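Local coordinates for protein lectin-related NK cell receptor LY49L1 (Mus musculus, PDB 3G8K) that acts as a C-type lectin-like receptor of natural killer cells, of the Ly49 family that recognises MHC class I molecules, and may bind carbohydrate, at residues 63-68 with 118-123. The protein carries 1 engineered substitution. Numbering follows the deposited sequence.
Sequences YWIGLS and ICICGK. Engineered in segment 63-68: Tyr-63 (natural residue Cys).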
ATOM      1  N   TYR A  63      -4.477 -14.383  -1.672  1.00 22.69           N
ATOM      2  CA  TYR A  63      -3.625 -14.341  -0.488  1.00 21.48           C
ATOM      3  C   TYR A  63      -4.163 -15.221   0.588  1.00 20.12           C
ATOM      4  O   TYR A  63      -5.359 -15.087   0.994  1.00 17.99           O
ATOM      5  CB  TYR A  63      -3.522 -12.890   0.099  1.00 21.56           C
ATOM      6  CG  TYR A  63      -3.025 -11.895  -0.910  1.00 24.63           C
ATOM      7  CD1 TYR A  63      -1.664 -11.652  -1.047  1.00 24.66           C
ATOM      8  CD2 TYR A  63      -3.901 -11.200  -1.750  1.00 26.43           C
ATOM      9  CE1 TYR A  63      -1.169 -10.760  -1.988  1.00 27.28           C
ATOM     10  CE2 TYR A  63      -3.415 -10.301  -2.708  1.00 27.28           C
ATOM     11  CZ  TYR A  63      -2.033 -10.083  -2.805  1.00 27.49           C
ATOM     12  OH  TYR A  63      -1.523  -9.178  -3.735  1.00 27.36           O
ATOM     13  N   TRP A  64      -3.314 -16.053   1.148  1.00 20.11           N
ATOM     14  CA  TRP A  64      -3.763 -16.791   2.383  1.00 21.56           C
ATOM     15  C   TRP A  64      -3.892 -15.872   3.551  1.00 21.66           C
ATOM     16  O   TRP A  64      -3.096 -14.979   3.695  1.00 21.12           O
ATOM     17  CB  TRP A  64      -2.739 -17.864   2.762  1.00 20.41           C
ATOM     18  CG  TRP A  64      -2.727 -19.170   1.966  1.00 19.10           C
ATOM     19  CD1 TRP A  64      -1.531 -19.777   1.385  1.00 16.28           C
ATOM     20  CD2 TRP A  64      -3.819 -20.043   1.568  1.00 18.38           C
ATOM     21  NE1 TRP A  64      -1.900 -20.896   0.710  1.00 18.49           N
ATOM     22  CE2 TRP A  64      -3.245 -21.130   0.831  1.00 19.16           C
ATOM     23  CE3 TRP A  64      -5.192 -20.056   1.782  1.00 19.85           C
ATOM     24  CZ2 TRP A  64      -4.015 -22.167   0.340  1.00 23.44           C
ATOM     25  CZ3 TRP A  64      -5.936 -21.075   1.278  1.00 17.92           C
ATOM     26  CH2 TRP A  64      -5.385 -22.124   0.608  1.00 20.38           C
ATOM     27  N   ILE A  65      -4.912 -16.077   4.403  1.00 22.17           N
ATOM     28  CA  ILE A  65      -5.113 -15.250   5.571  1.00 21.79           C
ATOM     29  C   ILE A  65      -5.369 -16.252   6.690  1.00 21.86           C
ATOM     30  O   ILE A  65      -5.516 -17.464   6.436  1.00 23.14           O
ATOM     31  CB  ILE A  65      -6.325 -14.173   5.422  1.00 21.37           C
ATOM     32  CG1 ILE A  65      -7.683 -14.899   5.338  1.00 22.25           C
ATOM     33  CG2 ILE A  65      -5.962 -13.086   4.304  1.00 15.49           C
ATOM     34  CD1 ILE A  65      -8.807 -14.112   4.936  1.00 21.12           C
ATOM     35  N   GLY A  66      -5.309 -15.796   7.916  1.00 20.32           N
ATOM     36  CA  GLY A  66      -5.243 -16.733   9.058  1.00 20.90           C
ATOM     37  C   GLY A  66      -6.611 -17.207   9.548  1.00 21.22           C
ATOM     38  O   GLY A  66      -6.926 -17.089  10.716  1.00 21.60           O
ATOM     39  N   LEU A  67      -7.388 -17.766   8.627  1.00 20.73           N
ATOM     40  CA  LEU A  67      -8.732 -18.222   8.887  1.00 21.12           C
ATOM     41  C   LEU A  67      -8.884 -19.631   8.256  1.00 21.79           C
ATOM     42  O   LEU A  67      -8.470 -19.870   7.108  1.00 22.32           O
ATOM     43  CB  LEU A  67      -9.757 -17.228   8.304  1.00 17.18           C
ATOM     44  CG  LEU A  67     -11.258 -17.628   8.372  1.00 20.48           C
ATOM     45  CD1 LEU A  67     -11.734 -17.583   9.803  1.00 11.35           C
ATOM     46  CD2 LEU A  67     -12.119 -16.669   7.536  1.00 16.93           C
ATOM     47  N   SER A  68      -9.434 -20.548   9.036  1.00 21.93           N
ATOM     48  CA  SER A  68      -9.514 -21.956   8.665  1.00 22.96           C
ATOM     49  C   SER A  68     -10.690 -22.554   9.336  1.00 23.14           C
ATOM     50  O   SER A  68     -11.144 -22.019  10.301  1.00 23.85           O
ATOM     51  CB  SER A  68      -8.218 -22.739   8.853  1.00 23.09           C
ATOM     52  OG  SER A  68      -7.860 -23.116  10.157  1.00 24.04           O
ATOM     53  N   ILE A 118       0.131 -16.352  -2.091  1.00 23.58           N
ATOM     54  CA  ILE A 118       0.903 -15.313  -1.383  1.00 23.46           C
ATOM     55  C   ILE A 118       0.442 -15.271   0.078  1.00 24.27           C
ATOM     56  O   ILE A 118      -0.724 -15.221   0.323  1.00 24.38           O
ATOM     57  CB  ILE A 118       0.801 -13.936  -2.047  1.00 25.56           C
ATOM     58  CG1 ILE A 118       1.352 -13.950  -3.508  1.00 26.83           C
ATOM     59  CG2 ILE A 118       1.624 -12.834  -1.244  1.00 24.79           C
ATOM     60  CD1 ILE A 118       2.785 -14.478  -3.578  1.00 32.90           C
ATOM     61  N   CYS A 119       1.373 -15.287   1.023  1.00 24.17           N
ATOM     62  CA  CYS A 119       1.051 -15.000   2.453  1.00 25.45           C
ATOM     63  C   CYS A 119       0.930 -13.509   2.726  1.00 24.67           C
ATOM     64  O   CYS A 119       1.805 -12.711   2.394  1.00 24.12           O
ATOM     65  CB  CYS A 119       2.085 -15.637   3.437  1.00 22.93           C
ATOM     66  SG  CYS A 119       2.908 -17.154   2.848  1.00 26.37           S
ATOM     67  N   ILE A 120      -0.201 -13.104   3.307  1.00 25.71           N
ATOM     68  CA  ILE A 120      -0.217 -11.786   3.885  1.00 25.37           C
ATOM     69  C   ILE A 120      -0.222 -11.975   5.413  1.00 26.14           C
ATOM     70  O   ILE A 120      -1.140 -12.648   5.986  1.00 25.21           O
ATOM     71  CB  ILE A 120      -1.331 -10.885   3.359  1.00 25.99           C
ATOM     72  CG1 ILE A 120      -1.303  -9.529   4.044  1.00 24.12           C
ATOM     73  CG2 ILE A 120      -2.728 -11.514   3.554  1.00 28.75           C
ATOM     74  CD1 ILE A 120      -2.396  -8.597   3.467  1.00 28.21           C
ATOM     75  N   CYS A 121       0.865 -11.462   6.018  1.00 25.14           N
ATOM     76  CA  CYS A 121       1.094 -11.426   7.470  1.00 25.01           C
ATOM     77  C   CYS A 121       0.677 -10.084   8.085  1.00 24.06           C
ATOM     78  O   CYS A 121       1.021  -9.060   7.587  1.00 25.45           O
ATOM     79  CB  CYS A 121       2.558 -11.598   7.743  1.00 24.19           C
ATOM     80  SG  CYS A 121       3.287 -13.050   6.916  1.00 26.73           S
ATOM     81  N   GLY A 122      -0.087 -10.056   9.155  1.00 25.94           N
ATOM     82  CA  GLY A 122      -0.299  -8.759   9.803  1.00 24.64           C
ATOM     83  C   GLY A 122       0.443  -8.638  11.133  1.00 24.03           C
ATOM     84  O   GLY A 122       0.757  -9.642  11.782  1.00 25.15           O
ATOM     85  N   LYS A 123       0.713  -7.406  11.528  1.00 25.46           N
ATOM     86  CA  LYS A 123       1.270  -7.012  12.821  1.00 26.09           C
ATOM     87  C   LYS A 123       0.746  -5.613  13.187  1.00 25.46           C
ATOM     88  O   LYS A 123       0.915  -4.667  12.451  1.00 24.12           O
ATOM     89  CB  LYS A 123       2.804  -7.033  12.853  1.00 27.85           C
ATOM     90  CG  LYS A 123       3.427  -6.921  14.309  1.00 25.24           C
ATOM     91  CD  LYS A 123       4.962  -6.832  14.209  1.00 28.42           C
ATOM     92  CE  LYS A 123       5.678  -6.646  15.534  1.00 32.99           C
ATOM     93  NZ  LYS A 123       7.105  -6.224  15.234  1.00 37.12           N
TER
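Tyr-63 and Ile-118 lie side by side and point the same way at a parallel strand pairing in the core of the C-type lectin-like domain, where strand 62-70 runs beside strand 118-124. Tyr-63 is an engineered residue. Its CG is anti to the carbonyl carbon, beside the backbone N (chi1 -57°). The ring meets Ile-118 at its edge: CG2 of Ile-118 sits near the ring plane, 3.5 Å from CD1 of Tyr-63. The hydroxyl at the ring's tip is hydrogen-bonded to O of Pro-59.

Ile-120, two residues along, points its CB toward segment 63-68 and presents one branch to both neighbours: its CG2 lies 3.8 Å from CB of Tyr-63 and 3.7 Å from CG2 of Ile-65. CG1 is anti to the backbone N (chi1 178°), which puts CG2 between the backbone N and the carbonyl carbon, and it is this branch that meets the two neighbours.

Trp-64 faces the opposite side from Tyr-63, together with Cys-119. Its indole packs edge-to-face with Phe-117 and Trp-28, while Cys-119 is tied to Cys-31 of helix 28-37 by a disulfide.

Segments 63-65 and 118-123 run at 43° to each other, and the ladder has two bridges, Tyr-63/Ile-118 and Trp-64/Cys-119. Past them, the inverse gamma turn centred on Gly-66 takes the chain round a corner, away from strand 118-124. The backbone N and O of Trp-64 bond unequally across the pair: its carbonyl O accepts a weak bond from N of Ile-120 at 3.5 Å, whereas its N donates to O of Ile-118 at 2.8 Å, an oxygen that CA of Tyr-63 also approaches to 3.1 Å in a CA-H...O contact.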